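Local structure of UDP-N-acetylglucosamine 4-epimerase (3M2P) at residues A[13-18]-A[201-206]; A[156-160]-A[208-212]; A[63-69]-A[101-107]. The protein probably interconverts UDP-N-acetylglucosamine and its C4 epimer, as an NAD(P)-dependent epimerase of the extended short-chain dehydrogenase/reductase type. All coordinates share one frame. Residue numbers count along the deposited sequence, not the author numbering.

Contact 1: A[13-18]-A[201-206]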
loop_
_atom_site.group_PDB
_atom_site.type_symbol
_atom_site.label_atom_id
_atom_site.label_comp_id
_atom_site.label_asym_id
_atom_site.label_seq_id
_atom_site.Cartn_x
_atom_site.Cartn_y
_atom_site.Cartn_z
ATOM N N PHE A 13 -16.929 10.205 -12.397
ATOM C CA PHE A 13 -16.447 11.456 -12.973
ATOM C C PHE A 13 -15.366 11.190 -14.017
ATOM O O PHE A 13 -15.505 11.600 -15.179
ATOM C CB PHE A 13 -15.921 12.377 -11.866
ATOM C CG PHE A 13 -15.267 13.631 -12.367
ATOM C CD1 PHE A 13 -16.017 14.620 -12.986
ATOM C CD2 PHE A 13 -13.903 13.830 -12.200
ATOM C CE1 PHE A 13 -15.411 15.779 -13.455
ATOM C CE2 PHE A 13 -13.285 14.983 -12.662
ATOM C CZ PHE A 13 -14.040 15.959 -13.291
ATOM N N LEU A 14 -14.296 10.510 -13.604
ATOM C CA LEU A 14 -13.279 10.044 -14.544
ATOM C C LEU A 14 -13.942 9.159 -15.587
ATOM O O LEU A 14 -13.798 9.379 -16.780
ATOM C CB LEU A 14 -12.186 9.246 -13.824
ATOM C CG LEU A 14 -10.753 9.330 -14.366
ATOM C CD1 LEU A 14 -9.965 8.051 -14.083
ATOM C CD2 LEU A 14 -10.739 9.655 -15.854
ATOM N N GLY A 15 -14.676 8.160 -15.118
ATOM C CA GLY A 15 -15.353 7.211 -15.983
ATOM C C GLY A 15 -15.981 7.810 -17.223
ATOM O O GLY A 15 -15.790 7.289 -18.315
ATOM N N GLN A 16 -16.728 8.900 -17.065
ATOM C CA GLN A 16 -17.425 9.530 -18.197
ATOM C C GLN A 16 -16.488 10.109 -19.266
ATOM O O GLN A 16 -16.769 10.004 -20.455
ATOM C CB GLN A 16 -18.417 10.590 -17.704
ATOM C CG GLN A 16 -19.577 10.005 -16.903
ATOM C CD GLN A 16 -20.633 11.044 -16.538
ATOM O OE1 GLN A 16 -20.455 11.842 -15.602
ATOM N NE2 GLN A 16 -21.750 11.031 -17.271
ATOM N N TYR A 17 -15.383 10.717 -18.842
ATOM C CA TYR A 17 -14.328 11.130 -19.762
ATOM C C TYR A 17 -13.720 9.930 -20.494
ATOM O O TYR A 17 -13.539 9.970 -21.709
ATOM C CB TYR A 17 -13.228 11.875 -19.013
ATOM C CG TYR A 17 -13.577 13.299 -18.663
ATOM C CD1 TYR A 17 -13.226 14.338 -19.498
ATOM C CD2 TYR A 17 -14.259 13.606 -17.490
ATOM C CE1 TYR A 17 -13.540 15.638 -19.183
ATOM C CE2 TYR A 17 -14.576 14.910 -17.167
ATOM C CZ TYR A 17 -14.216 15.919 -18.020
ATOM O OH TYR A 17 -14.520 17.222 -17.721
ATOM N N VAL A 18 -13.413 8.874 -19.740
ATOM C CA VAL A 18 -12.798 7.657 -20.275
ATOM C C VAL A 18 -13.694 6.886 -21.232
ATOM O O VAL A 18 -13.223 6.344 -22.222
ATOM C CB VAL A 18 -12.377 6.690 -19.148
ATOM C CG1 VAL A 18 -12.225 5.265 -19.688
ATOM C CG2 VAL A 18 -11.094 7.167 -18.492
ATOM N N TYR A 201 -5.801 17.316 -16.187
ATOM C CA TYR A 201 -7.142 17.462 -16.732
ATOM C C TYR A 201 -7.733 16.082 -17.000
ATOM O O TYR A 201 -7.050 15.203 -17.516
ATOM C CB TYR A 201 -7.078 18.306 -18.007
ATOM C CG TYR A 201 -8.407 18.691 -18.629
ATOM C CD1 TYR A 201 -9.573 18.730 -17.886
ATOM C CD2 TYR A 201 -8.475 19.059 -19.970
ATOM C CE1 TYR A 201 -10.773 19.091 -18.471
ATOM C CE2 TYR A 201 -9.669 19.429 -20.562
ATOM C CZ TYR A 201 -10.815 19.441 -19.813
ATOM O OH TYR A 201 -12.002 19.795 -20.419
ATOM N N ALA A 202 -8.994 15.890 -16.623
ATOM C CA ALA A 202 -9.667 14.615 -16.819
ATOM C C ALA A 202 -9.577 14.143 -18.270
ATOM O O ALA A 202 -9.405 12.957 -18.525
ATOM C CB ALA A 202 -11.120 14.707 -16.381
ATOM N N LYS A 203 -9.691 15.066 -19.222
ATOM C CA LYS A 203 -9.649 14.723 -20.649
ATOM C C LYS A 203 -8.302 14.097 -21.025
ATOM O O LYS A 203 -8.246 13.155 -21.805
ATOM C CB LYS A 203 -9.920 15.971 -21.481
ATOM C CG LYS A 203 -10.834 15.786 -22.656
ATOM C CD LYS A 203 -11.958 16.816 -22.604
ATOM C CE LYS A 203 -12.070 17.641 -23.896
ATOM N NZ LYS A 203 -12.017 16.826 -25.159
ATOM N N ASP A 204 -7.227 14.619 -20.442
ATOM C CA ASP A 204 -5.885 14.077 -20.630
ATOM C C ASP A 204 -5.656 12.759 -19.893
ATOM O O ASP A 204 -4.785 11.980 -20.263
ATOM C CB ASP A 204 -4.843 15.085 -20.149
ATOM C CG ASP A 204 -4.670 16.260 -21.106
ATOM O OD1 ASP A 204 -4.830 16.072 -22.340
ATOM O OD2 ASP A 204 -4.359 17.368 -20.609
ATOM N N ALA A 205 -6.415 12.523 -18.830
ATOM C CA ALA A 205 -6.323 11.268 -18.103
ATOM C C ALA A 205 -7.017 10.155 -18.887
ATOM O O ALA A 205 -6.524 9.017 -18.967
ATOM C CB ALA A 205 -6.929 11.406 -16.718
ATOM N N ALA A 206 -8.167 10.490 -19.466
ATOM C CA ALA A 206 -8.858 9.571 -20.351
ATOM C C ALA A 206 -7.985 9.307 -21.571
ATOM O O ALA A 206 -8.051 8.229 -22.158
ATOM C CB ALA A 206 -10.195 10.128 -20.758
#

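Contact 2: A[156-160]-A[208-212]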
loop_
_atom_site.group_PDB
_atom_site.type_symbol
_atom_site.label_atom_id
_atom_site.label_comp_id
_atom_site.label_asym_id
_atom_site.label_seq_id
_atom_site.Cartn_x
_atom_site.Cartn_y
_atom_site.Cartn_z
ATOM N N LYS A 156 -1.629 -2.520 -16.440
ATOM C CA LYS A 156 -0.907 -1.261 -16.401
ATOM C C LYS A 156 -1.501 -0.318 -15.352
ATOM O O LYS A 156 -2.577 0.242 -15.556
ATOM C CB LYS A 156 -0.951 -0.600 -17.776
ATOM C CG LYS A 156 0.026 -1.193 -18.776
ATOM C CD LYS A 156 -0.503 -1.100 -20.195
ATOM C CE LYS A 156 -1.967 -1.474 -20.224
ATOM N NZ LYS A 156 -2.211 -2.528 -21.242
ATOM N N ASN A 157 -0.793 -0.153 -14.233
ATOM C CA ASN A 157 -1.179 0.771 -13.172
ATOM C C ASN A 157 -0.818 2.216 -13.508
ATOM O O ASN A 157 0.347 2.533 -13.760
ATOM C CB ASN A 157 -0.488 0.381 -11.872
ATOM C CG ASN A 157 -0.905 -0.976 -11.380
ATOM O OD1 ASN A 157 -0.084 -1.757 -10.906
ATOM N ND2 ASN A 157 -2.189 -1.267 -11.482
ATOM N N LEU A 158 -1.814 3.093 -13.495
ATOM C CA LEU A 158 -1.612 4.497 -13.824
ATOM C C LEU A 158 -1.730 5.379 -12.590
ATOM O O LEU A 158 -2.832 5.633 -12.115
ATOM C CB LEU A 158 -2.662 4.947 -14.842
ATOM C CG LEU A 158 -2.730 4.207 -16.172
ATOM C CD1 LEU A 158 -3.783 4.825 -17.070
ATOM C CD2 LEU A 158 -1.373 4.234 -16.831
ATOM N N ARG A 159 -0.610 5.857 -12.068
ATOM C CA ARG A 159 -0.660 6.797 -10.949
ATOM C C ARG A 159 -1.015 8.227 -11.396
ATOM O O ARG A 159 -0.129 9.048 -11.624
ATOM C CB ARG A 159 0.651 6.774 -10.164
ATOM C CG ARG A 159 0.902 5.451 -9.500
ATOM C CD ARG A 159 2.251 5.388 -8.847
ATOM N NE ARG A 159 2.386 4.171 -8.051
ATOM C CZ ARG A 159 3.550 3.639 -7.686
ATOM N NH1 ARG A 159 4.694 4.210 -8.053
ATOM N NH2 ARG A 159 3.579 2.536 -6.948
ATOM N N PHE A 160 -2.314 8.510 -11.512
ATOM C CA PHE A 160 -2.814 9.832 -11.897
ATOM C C PHE A 160 -2.428 10.936 -10.926
ATOM O O PHE A 160 -2.435 10.738 -9.715
ATOM C CB PHE A 160 -4.340 9.821 -12.021
ATOM C CG PHE A 160 -4.848 8.959 -13.129
ATOM C CD1 PHE A 160 -4.509 9.229 -14.443
ATOM C CD2 PHE A 160 -5.666 7.881 -12.859
ATOM C CE1 PHE A 160 -4.961 8.441 -15.455
ATOM C CE2 PHE A 160 -6.126 7.087 -13.868
ATOM C CZ PHE A 160 -5.768 7.363 -15.168
ATOM N N SER A 208 -4.583 9.161 -21.590
ATOM C CA SER A 208 -3.558 8.213 -21.180
ATOM C C SER A 208 -4.124 6.790 -21.038
ATOM O O SER A 208 -3.414 5.808 -21.252
ATOM C CB SER A 208 -2.891 8.670 -19.880
ATOM O OG SER A 208 -3.820 8.688 -18.810
ATOM N N VAL A 209 -5.400 6.679 -20.677
ATOM C CA VAL A 209 -6.047 5.368 -20.644
ATOM C C VAL A 209 -6.040 4.767 -22.053
ATOM O O VAL A 209 -5.677 3.607 -22.252
ATOM C CB VAL A 209 -7.494 5.434 -20.078
ATOM C CG1 VAL A 209 -8.266 4.197 -20.457
ATOM C CG2 VAL A 209 -7.475 5.590 -18.572
ATOM N N ILE A 210 -6.427 5.573 -23.029
ATOM C CA ILE A 210 -6.440 5.143 -24.410
ATOM C C ILE A 210 -5.049 4.656 -24.871
ATOM O O ILE A 210 -4.928 3.583 -25.465
ATOM C CB ILE A 210 -6.985 6.275 -25.330
ATOM C CG1 ILE A 210 -8.427 6.622 -24.948
ATOM C CG2 ILE A 210 -6.905 5.890 -26.809
ATOM C CD1 ILE A 210 -9.391 5.462 -25.071
ATOM N N TYR A 211 -4.005 5.434 -24.588
ATOM C CA TYR A 211 -2.657 5.115 -25.063
ATOM C C TYR A 211 -2.043 3.918 -24.367
ATOM O O TYR A 211 -1.202 3.228 -24.941
ATOM C CB TYR A 211 -1.729 6.314 -24.910
ATOM C CG TYR A 211 -1.885 7.306 -26.017
ATOM C CD1 TYR A 211 -3.137 7.824 -26.323
ATOM C CD2 TYR A 211 -0.794 7.727 -26.767
ATOM C CE1 TYR A 211 -3.304 8.748 -27.342
ATOM C CE2 TYR A 211 -0.950 8.653 -27.797
ATOM C CZ TYR A 211 -2.212 9.159 -28.078
ATOM O OH TYR A 211 -2.404 10.072 -29.088
ATOM N N ALA A 212 -2.442 3.695 -23.119
ATOM C CA ALA A 212 -1.959 2.557 -22.347
ATOM C C ALA A 212 -2.690 1.316 -22.826
ATOM O O ALA A 212 -2.156 0.211 -22.791
ATOM C CB ALA A 212 -2.191 2.784 -20.850
#

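Contact 3: A[63-69]-A[101-107]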
loop_
_atom_site.group_PDB
_atom_site.type_symbol
_atom_site.label_atom_id
_atom_site.label_comp_id
_atom_site.label_asym_id
_atom_site.label_seq_id
_atom_site.Cartn_x
_atom_site.Cartn_y
_atom_site.Cartn_z
ATOM N N VAL A 63 -15.756 -9.323 -23.668
ATOM C CA VAL A 63 -14.976 -8.101 -23.512
ATOM C C VAL A 63 -13.515 -8.336 -23.877
ATOM O O VAL A 63 -12.956 -9.386 -23.567
ATOM C CB VAL A 63 -15.096 -7.567 -22.065
ATOM C CG1 VAL A 63 -13.938 -6.677 -21.720
ATOM C CG2 VAL A 63 -16.397 -6.834 -21.888
ATOM N N ASP A 64 -12.902 -7.358 -24.531
ATOM C CA ASP A 64 -11.523 -7.476 -24.997
ATOM C C ASP A 64 -10.503 -6.844 -24.053
ATOM O O ASP A 64 -9.377 -7.329 -23.921
ATOM C CB ASP A 64 -11.388 -6.824 -26.368
ATOM C CG ASP A 64 -12.265 -7.478 -27.409
ATOM O OD1 ASP A 64 -12.019 -8.665 -27.736
ATOM O OD2 ASP A 64 -13.196 -6.796 -27.902
ATOM N N ALA A 65 -10.889 -5.743 -23.424
ATOM C CA ALA A 65 -10.018 -5.070 -22.475
ATOM C C ALA A 65 -10.859 -4.566 -21.322
ATOM O O ALA A 65 -12.080 -4.490 -21.444
ATOM C CB ALA A 65 -9.288 -3.920 -23.142
ATOM N N VAL A 66 -10.207 -4.223 -20.211
ATOM C CA VAL A 66 -10.895 -3.669 -19.048
ATOM C C VAL A 66 -10.163 -2.437 -18.520
ATOM O O VAL A 66 -8.955 -2.469 -18.327
ATOM C CB VAL A 66 -11.027 -4.729 -17.914
ATOM C CG1 VAL A 66 -11.599 -4.116 -16.643
ATOM C CG2 VAL A 66 -11.882 -5.895 -18.371
ATOM N N VAL A 67 -10.897 -1.348 -18.314
ATOM C CA VAL A 67 -10.385 -0.203 -17.563
ATOM C C VAL A 67 -10.995 -0.263 -16.158
ATOM O O VAL A 67 -12.215 -0.236 -16.006
ATOM C CB VAL A 67 -10.742 1.161 -18.234
ATOM C CG1 VAL A 67 -10.065 2.328 -17.508
ATOM C CG2 VAL A 67 -10.355 1.164 -19.704
ATOM N N HIS A 68 -10.156 -0.362 -15.134
ATOM C CA HIS A 68 -10.640 -0.505 -13.764
ATOM C C HIS A 68 -10.598 0.823 -13.012
ATOM O O HIS A 68 -9.571 1.198 -12.429
ATOM C CB HIS A 68 -9.823 -1.571 -13.038
ATOM C CG HIS A 68 -10.266 -1.825 -11.632
ATOM N ND1 HIS A 68 -11.572 -1.658 -11.218
ATOM C CD2 HIS A 68 -9.578 -2.257 -10.548
ATOM C CE1 HIS A 68 -11.664 -1.964 -9.938
ATOM N NE2 HIS A 68 -10.471 -2.333 -9.508
ATOM N N LEU A 69 -11.722 1.531 -13.023
ATOM C CA LEU A 69 -11.785 2.878 -12.462
ATOM C C LEU A 69 -12.513 2.935 -11.123
ATOM O O LEU A 69 -12.298 3.860 -10.342
ATOM C CB LEU A 69 -12.463 3.829 -13.443
ATOM C CG LEU A 69 -11.859 3.975 -14.838
ATOM C CD1 LEU A 69 -12.732 4.893 -15.652
ATOM C CD2 LEU A 69 -10.437 4.511 -14.784
ATOM N N ILE A 101 -8.943 -12.237 -20.531
ATOM C CA ILE A 101 -8.598 -10.837 -20.757
ATOM C C ILE A 101 -7.274 -10.518 -20.079
ATOM O O ILE A 101 -7.033 -10.920 -18.945
ATOM C CB ILE A 101 -9.637 -9.863 -20.169
ATOM C CG1 ILE A 101 -10.943 -9.869 -20.960
ATOM C CG2 ILE A 101 -9.075 -8.474 -20.149
ATOM C CD1 ILE A 101 -12.060 -10.580 -20.256
ATOM N N SER A 102 -6.407 -9.788 -20.758
ATOM C CA SER A 102 -5.166 -9.407 -20.107
ATOM C C SER A 102 -4.856 -7.927 -20.254
ATOM O O SER A 102 -4.163 -7.368 -19.418
ATOM C CB SER A 102 -4.009 -10.307 -20.551
ATOM O OG SER A 102 -4.268 -10.850 -21.834
ATOM N N ASN A 103 -5.393 -7.298 -21.299
ATOM C CA ASN A 103 -5.223 -5.855 -21.501
ATOM C C ASN A 103 -6.085 -5.024 -20.548
ATOM O O ASN A 103 -7.217 -4.656 -20.874
ATOM C CB ASN A 103 -5.522 -5.454 -22.943
ATOM C CG ASN A 103 -4.956 -4.096 -23.287
ATOM O OD1 ASN A 103 -5.265 -3.505 -24.332
ATOM N ND2 ASN A 103 -4.107 -3.592 -22.406
ATOM N N ILE A 104 -5.528 -4.720 -19.378
ATOM C CA ILE A 104 -6.255 -4.061 -18.304
ATOM C C ILE A 104 -5.554 -2.779 -17.877
ATOM O O ILE A 104 -4.334 -2.731 -17.823
ATOM C CB ILE A 104 -6.337 -4.989 -17.090
ATOM C CG1 ILE A 104 -7.082 -6.268 -17.451
ATOM C CG2 ILE A 104 -7.003 -4.301 -15.918
ATOM C CD1 ILE A 104 -6.689 -7.423 -16.583
ATOM N N VAL A 105 -6.326 -1.741 -17.576
ATOM C CA VAL A 105 -5.786 -0.503 -17.010
ATOM C C VAL A 105 -6.339 -0.254 -15.610
ATOM O O VAL A 105 -7.548 -0.287 -15.407
ATOM C CB VAL A 105 -6.185 0.703 -17.855
ATOM C CG1 VAL A 105 -5.922 1.986 -17.081
ATOM C CG2 VAL A 105 -5.459 0.684 -19.192
ATOM N N TYR A 106 -5.469 -0.002 -14.643
ATOM C CA TYR A 106 -5.928 0.307 -13.288
ATOM C C TYR A 106 -5.682 1.760 -12.965
ATOM O O TYR A 106 -4.632 2.290 -13.303
ATOM C CB TYR A 106 -5.207 -0.545 -12.240
ATOM C CG TYR A 106 -5.611 -0.193 -10.828
ATOM C CD1 TYR A 106 -6.907 -0.437 -10.380
ATOM C CD2 TYR A 106 -4.715 0.398 -9.950
ATOM C CE1 TYR A 106 -7.295 -0.122 -9.102
ATOM C CE2 TYR A 106 -5.098 0.724 -8.666
ATOM C CZ TYR A 106 -6.392 0.456 -8.246
ATOM O OH TYR A 106 -6.793 0.775 -6.967
ATOM N N ALA A 107 -6.625 2.411 -12.292
ATOM C CA ALA A 107 -6.401 3.794 -11.891
ATOM C C ALA A 107 -5.800 3.867 -10.502
ATOM O O ALA A 107 -6.493 3.645 -9.507
ATOM C CB ALA A 107 -7.683 4.594 -11.959
#

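Contact 1: A[13-18]-A[201-206]
Two helices can approach closely where one of them is lined with alanine, and here the first turns of helix 13-24 and helix 202-212 do so, with axes 8.5 Å apart and crossing at -61°. Phe13, a UDP-binding residue, touches the second helix lightly, its CE2 lying 4.3 Å from CB of Ala202. Leu14, which also binds UDP, extends its CD2 to 4.3 Å from CB of Ala205. Tyr17 is the centrepiece. The methyl of Ala202 sits almost exactly on the normal of its ring, 3.4 Å from CB to the ring centroid, a CH-pi contact over the face. Farther along the ring, CE1 of Tyr17 lies 3.9 Å from CD of Lys203. The phenol OH is satisfied elsewhere, by a hydrogen bond to the backbone N of Phe166. Val18 closes the interface: its CG2 is 3.8 Å from CB of Ala206, and here the CA atoms of Val18 and Ala206 come within 4.4 Å, a close approach that the small side chain of Ala206 permits. The first helix begins within what is probably the glycine-rich nucleotide-binding turn of the Rossmann-type fold, whose last glycine, Gly15, lies in its first turn, so the contact packs the nucleotide-binding helix against helix 202-212. Leu14 and Ala205 both also touch Phe160 of strand 154-164, while helix 282-293 covers Tyr201.

Contact 2: A[156-160]-A[208-212]
A lysine side chain buried between strand and helix is the surprise of this contact. Lys156 leaves its strand toward the last turn of helix 202-212 and brings CE within 3.1 Å of the carbonyl O of Ala212, while its CD lies 4.3 Å from the Ala212 CB. The charged NZ is hydrogen-bonded to the backbone O of Gln215, just beyond the helix, so the aliphatic part of the chain packs while the ammonium finds a main-chain acceptor. The remainder is a classic apolar seam between sheet and helix, in which alternate strand residues are used. Leu158 reaches CD1 to 4.1 Å from CG2 of Val209 and CD2 to 4.4 Å from CB of Ala212. Phe160 presents its ring edge, with CE1 3.6 Å from OG of Ser208 and CZ 4.2 Å from CG2 of Val209; the serine hydroxyl is itself hydrogen-bonded to the O of Ala205, one turn back. Strand and helix run nearly antiparallel, at 157°, with axes 10.3 Å apart, the usual geometry of a helix lying on a Rossmann-type sheet. Strand 154-164 is flanked by strands 103-109 and 220-224, and helix 13-24 packs beside the seam, touching Val209 through Val18 and Phe160 through Leu14.

Contact 3: A[63-69]-A[101-107]
Strands 65-68 and 103-109, joined through helix 83-98, form a beta-alpha-beta unit of the Rossmann-type fold, and their parallel pairing illustrates how such a sheet spends its backbone polar groups. Val66 uses both of its own: its N donates to O of Asn103 at 3.1 Å, and its O accepts from N of Val105 at 2.8 Å. His68 repeats the pattern two residues on, N to O of Val105 at 2.6 Å and O from N of Ala107 at 3.2 Å. Intervening Val67 turns its polar groups the other way, bonding to Ala6 and Thr8 of strand 4-8, while Ile104 pairs with Lys156 of strand 154-164; both strands are therefore bonded on either side, as befits the interior of a sheet. Val67 and Val105 pack on one face, CG1 to CG1 4.2 Å. On the other lie Val66, Ile104, His68 and Tyr106; helix 83-98 touches Val66, His68 and Tyr106 there. The imidazole of His68 is satisfied at both nitrogens, by the hydroxyls of Thr8 and Thr89, and OH of Tyr106 is hydrogen-bonded to Lys137. Beyond the strand end, Leu69 approaches UDP-binding Leu14 and places its CD2 3.9 Å from CB of Ala107.

Together the three contacts show how a Rossmann-type core is tied both within its sheet and across one face of it. Contact 3 closes first along the chain, is nested in the loop of contact 1, and precedes contact 2; the segments of contacts 1 and 2 alternate. Contacts 1 and 2 share helix 202-212, with centres about 11 Å apart, while contacts 2 and 3 lie about 10 Å apart and meet through the neighbouring strands 154-164 and 103-109. The centres of contacts 1 and 3 are about 15 Å apart, yet Leu14 and Leu69 touch. Residues distant in sequence thus converge beside two UDP-binding positions of helix 13-24.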